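MlnE (Bacillus amyloliquefaciens subsp. plantarum, PDB 5D2E) is part of a polyketide synthase of the macrolactin assembly line, represented here by its N-terminal B-type ketoreductase, which binds NADP and probably reduces beta-keto intermediates. Local coordinates at residues S68-L77 with K222-W233. Sequence-based numbering, arbitrary orientation.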
# COMPACT_ATOMS: atom_id res chain seq x y z
N SER A 68 -14.69 -16.63 18.97
CA SER A 68 -15.23 -17.46 17.89
C SER A 68 -14.25 -18.48 17.39
O SER A 68 -14.64 -19.50 16.85
CB SER A 68 -15.73 -16.60 16.73
OG SER A 68 -14.67 -15.84 16.21
N MET A 69 -12.94 -18.25 17.56
CA MET A 69 -11.98 -19.26 17.12
C MET A 69 -11.44 -20.19 18.24
O MET A 69 -10.62 -21.07 17.98
CB MET A 69 -10.84 -18.55 16.43
CG MET A 69 -11.25 -18.00 15.06
SD MET A 69 -11.56 -19.30 13.83
CE MET A 69 -10.11 -20.25 13.65
N TYR A 70 -11.91 -20.02 19.48
CA TYR A 70 -11.27 -20.72 20.60
C TYR A 70 -11.45 -22.25 20.50
O TYR A 70 -10.47 -23.04 20.46
CB TYR A 70 -11.75 -20.17 21.95
CG TYR A 70 -11.11 -20.93 23.09
CD1 TYR A 70 -9.79 -20.68 23.48
CD2 TYR A 70 -11.82 -21.93 23.75
CE1 TYR A 70 -9.19 -21.38 24.52
CE2 TYR A 70 -11.23 -22.65 24.78
CZ TYR A 70 -9.92 -22.36 25.16
OH TYR A 70 -9.36 -23.07 26.16
N THR A 71 -12.70 -22.69 20.42
CA THR A 71 -13.02 -24.17 20.36
C THR A 71 -12.40 -24.87 19.22
O THR A 71 -11.81 -25.95 19.37
CB THR A 71 -14.52 -24.37 20.19
OG1 THR A 71 -15.12 -23.74 21.31
CG2 THR A 71 -14.86 -25.87 20.19
N VAL A 72 -12.47 -24.25 18.02
CA VAL A 72 -11.96 -24.94 16.89
C VAL A 72 -10.47 -25.08 17.01
O VAL A 72 -9.88 -26.04 16.53
CB VAL A 72 -12.37 -24.28 15.51
CG1 VAL A 72 -11.57 -22.99 15.26
CG2 VAL A 72 -12.04 -25.23 14.39
N MET A 73 -9.81 -24.06 17.58
CA MET A 73 -8.37 -24.13 17.65
C MET A 73 -7.97 -25.10 18.76
O MET A 73 -7.00 -25.84 18.62
CB MET A 73 -7.75 -22.74 17.93
CG MET A 73 -7.77 -21.74 16.78
SD MET A 73 -7.03 -22.39 15.32
CE MET A 73 -5.34 -22.62 15.76
N LYS A 74 -8.69 -25.11 19.88
CA LYS A 74 -8.40 -26.19 20.91
C LYS A 74 -8.53 -27.62 20.32
O LYS A 74 -7.61 -28.49 20.50
CB LYS A 74 -9.38 -26.07 22.10
CG LYS A 74 -9.23 -24.80 22.87
CD LYS A 74 -7.81 -24.62 23.48
CE LYS A 74 -7.51 -25.66 24.57
NZ LYS A 74 -6.12 -25.48 25.05
N ARG A 75 -9.59 -27.81 19.54
CA ARG A 75 -9.75 -29.11 18.85
C ARG A 75 -8.65 -29.39 17.87
O ARG A 75 -8.07 -30.48 17.83
CB ARG A 75 -11.10 -29.23 18.19
CG ARG A 75 -11.31 -30.64 17.64
CD ARG A 75 -12.75 -30.94 17.23
NE ARG A 75 -13.72 -30.01 17.84
CZ ARG A 75 -14.30 -29.00 17.20
NH1 ARG A 75 -14.04 -28.79 15.91
NH2 ARG A 75 -15.16 -28.20 17.84
N GLN A 76 -8.24 -28.36 17.14
CA GLN A 76 -7.19 -28.55 16.17
C GLN A 76 -5.85 -28.97 16.82
O GLN A 76 -5.06 -29.74 16.26
CB GLN A 76 -7.01 -27.23 15.38
CG GLN A 76 -6.06 -27.38 14.21
CD GLN A 76 -6.74 -27.90 12.96
OE1 GLN A 76 -7.85 -28.38 13.03
NE2 GLN A 76 -6.10 -27.70 11.79
N LEU A 77 -5.61 -28.45 18.02
CA LEU A 77 -4.34 -28.63 18.72
C LEU A 77 -4.40 -29.77 19.74
O LEU A 77 -3.45 -29.92 20.56
CB LEU A 77 -3.98 -27.33 19.43
CG LEU A 77 -3.67 -26.18 18.49
CD1 LEU A 77 -3.62 -24.89 19.29
CD2 LEU A 77 -2.39 -26.46 17.75
N LYS A 222 -15.04 -21.86 10.37
CA LYS A 222 -14.00 -21.83 11.42
C LYS A 222 -13.01 -22.90 11.21
O LYS A 222 -11.80 -22.66 11.31
CB LYS A 222 -14.60 -21.88 12.82
CG LYS A 222 -15.39 -20.63 13.15
CD LYS A 222 -16.27 -20.93 14.34
CE LYS A 222 -17.05 -19.71 14.82
NZ LYS A 222 -17.46 -19.92 16.24
N GLN A 223 -13.48 -24.09 10.85
CA GLN A 223 -12.55 -25.14 10.57
C GLN A 223 -11.67 -24.87 9.38
O GLN A 223 -10.50 -25.26 9.41
CB GLN A 223 -13.27 -26.50 10.40
CG GLN A 223 -12.34 -27.66 10.19
CD GLN A 223 -11.44 -27.95 11.41
OE1 GLN A 223 -11.89 -27.89 12.59
NE2 GLN A 223 -10.14 -28.23 11.15
N HIS A 224 -12.19 -24.30 8.29
CA HIS A 224 -11.33 -23.99 7.13
C HIS A 224 -10.23 -22.97 7.54
O HIS A 224 -9.10 -23.04 7.09
CB HIS A 224 -12.12 -23.40 5.95
CG HIS A 224 -12.87 -24.40 5.11
ND1 HIS A 224 -14.23 -24.29 4.87
CD2 HIS A 224 -12.45 -25.47 4.41
CE1 HIS A 224 -14.62 -25.29 4.10
NE2 HIS A 224 -13.56 -26.01 3.79
N ILE A 225 -10.57 -22.06 8.43
CA ILE A 225 -9.57 -21.11 8.92
C ILE A 225 -8.45 -21.86 9.68
O ILE A 225 -7.25 -21.65 9.44
CB ILE A 225 -10.19 -20.04 9.78
CG1 ILE A 225 -11.19 -19.24 8.96
CG2 ILE A 225 -9.07 -19.12 10.28
CD1 ILE A 225 -11.95 -18.16 9.70
N ALA A 226 -8.84 -22.77 10.57
CA ALA A 226 -7.89 -23.53 11.28
C ALA A 226 -7.04 -24.25 10.36
O ALA A 226 -5.81 -24.41 10.60
CB ALA A 226 -8.55 -24.49 12.23
N ASP A 227 -7.66 -24.80 9.29
CA ASP A 227 -6.83 -25.53 8.34
C ASP A 227 -5.83 -24.67 7.60
O ASP A 227 -4.75 -25.12 7.26
CB ASP A 227 -7.72 -26.32 7.37
CG ASP A 227 -8.43 -27.52 8.09
OD1 ASP A 227 -7.86 -28.15 9.02
OD2 ASP A 227 -9.59 -27.73 7.74
N VAL A 228 -6.21 -23.45 7.29
CA VAL A 228 -5.26 -22.49 6.67
C VAL A 228 -4.11 -22.16 7.60
O VAL A 228 -2.95 -22.17 7.20
CB VAL A 228 -5.96 -21.20 6.24
CG1 VAL A 228 -4.94 -20.12 5.89
CG2 VAL A 228 -6.85 -21.49 5.07
N ILE A 229 -4.43 -21.97 8.89
CA ILE A 229 -3.35 -21.73 9.89
C ILE A 229 -2.36 -22.90 9.93
O ILE A 229 -1.13 -22.72 9.86
CB ILE A 229 -3.95 -21.42 11.27
CG1 ILE A 229 -4.71 -20.09 11.21
CG2 ILE A 229 -2.93 -21.38 12.34
CD1 ILE A 229 -5.63 -19.83 12.39
N SER A 230 -2.90 -24.12 10.03
CA SER A 230 -2.01 -25.28 10.02
C SER A 230 -1.17 -25.42 8.76
O SER A 230 -0.04 -25.90 8.79
CB SER A 230 -2.82 -26.56 10.28
OG SER A 230 -3.38 -26.56 11.62
N PHE A 231 -1.78 -25.09 7.62
CA PHE A 231 -1.10 -25.15 6.37
C PHE A 231 0.05 -24.15 6.37
O PHE A 231 1.17 -24.45 5.94
CB PHE A 231 -2.10 -24.86 5.24
CG PHE A 231 -1.50 -24.94 3.85
CD1 PHE A 231 -1.43 -26.19 3.19
CD2 PHE A 231 -1.06 -23.79 3.19
CE1 PHE A 231 -0.90 -26.27 1.90
CE2 PHE A 231 -0.49 -23.89 1.92
CZ PHE A 231 -0.40 -25.13 1.28
N GLU A 232 -0.22 -22.95 6.86
CA GLU A 232 0.83 -21.92 6.94
C GLU A 232 1.97 -22.40 7.85
O GLU A 232 3.18 -22.24 7.55
CB GLU A 232 0.24 -20.58 7.46
CG GLU A 232 -0.58 -19.85 6.42
CD GLU A 232 0.30 -19.07 5.45
OE1 GLU A 232 1.49 -18.91 5.77
OE2 GLU A 232 -0.21 -18.61 4.42
N TRP A 233 1.60 -22.98 9.00
CA TRP A 233 2.64 -23.47 9.93
C TRP A 233 3.56 -24.49 9.34
O TRP A 233 4.71 -24.64 9.76
CB TRP A 233 2.02 -24.10 11.15
CG TRP A 233 1.45 -23.15 12.10
CD1 TRP A 233 1.81 -21.83 12.29
CD2 TRP A 233 0.46 -23.43 13.08
NE1 TRP A 233 1.08 -21.28 13.33
CE2 TRP A 233 0.24 -22.24 13.82
CE3 TRP A 233 -0.30 -24.56 13.38
CZ2 TRP A 233 -0.67 -22.18 14.87
CZ3 TRP A 233 -1.21 -24.49 14.39
CH2 TRP A 233 -1.40 -23.30 15.13
O HOH W 1 -10.83 -28.26 14.96
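Gln76, Lys222 and Met69 bury the most surface where helix 222-233 packs on segment 68-77. The Gln76 side chain is a knob in the hole formed by Gln223, Ala226, Asp227 and Ser230. With CG anti to the backbone N (chi1 -172°) and a bend at chi2, its amide enters that hole with both polar atoms engaged. NE2 of Gln76 donates to Ser230 OG at 3.0 Å, nearly straight at 175° and in the amide plane, and more weakly to Asp227 OD1. OE1 of Gln76 accepts from Gln223 NE2 at 3.0 Å. These bonds fix the amide's rotation. Gln223 NE2 also donates to Asp227 OD1 (3.1 Å), which probably helps hold the Gln223 amide for Gln76, while a water joins Gln223 OE1 to Val72 O.

Lys222 stretches back along Met69, antiparallel to it, and its NZ makes a hydrogen bond to Ser68 O (2.9 Å), meeting a lone pair in the carbonyl plane. Met69, bent at chi2 and chi3, brings CE to 3.7 Å from Ile225 CG2. Met73 SD lies 4.0 Å from Ala226 CB, and Met73 CE meets Trp233 CH2.

The axes of helices 70-76 and 222-233 come within 9.4 Å, with a signed crossing angle of -49°. Both helices belong to the Rossmann-like subdomain without the bound NADP, and their apolar sides rest on parallel strands 60-64 and 127-133, through Phe62, Ile129 and Phe131; Ser230 OG also bonds Lys52 O in the loop before strand 60-64.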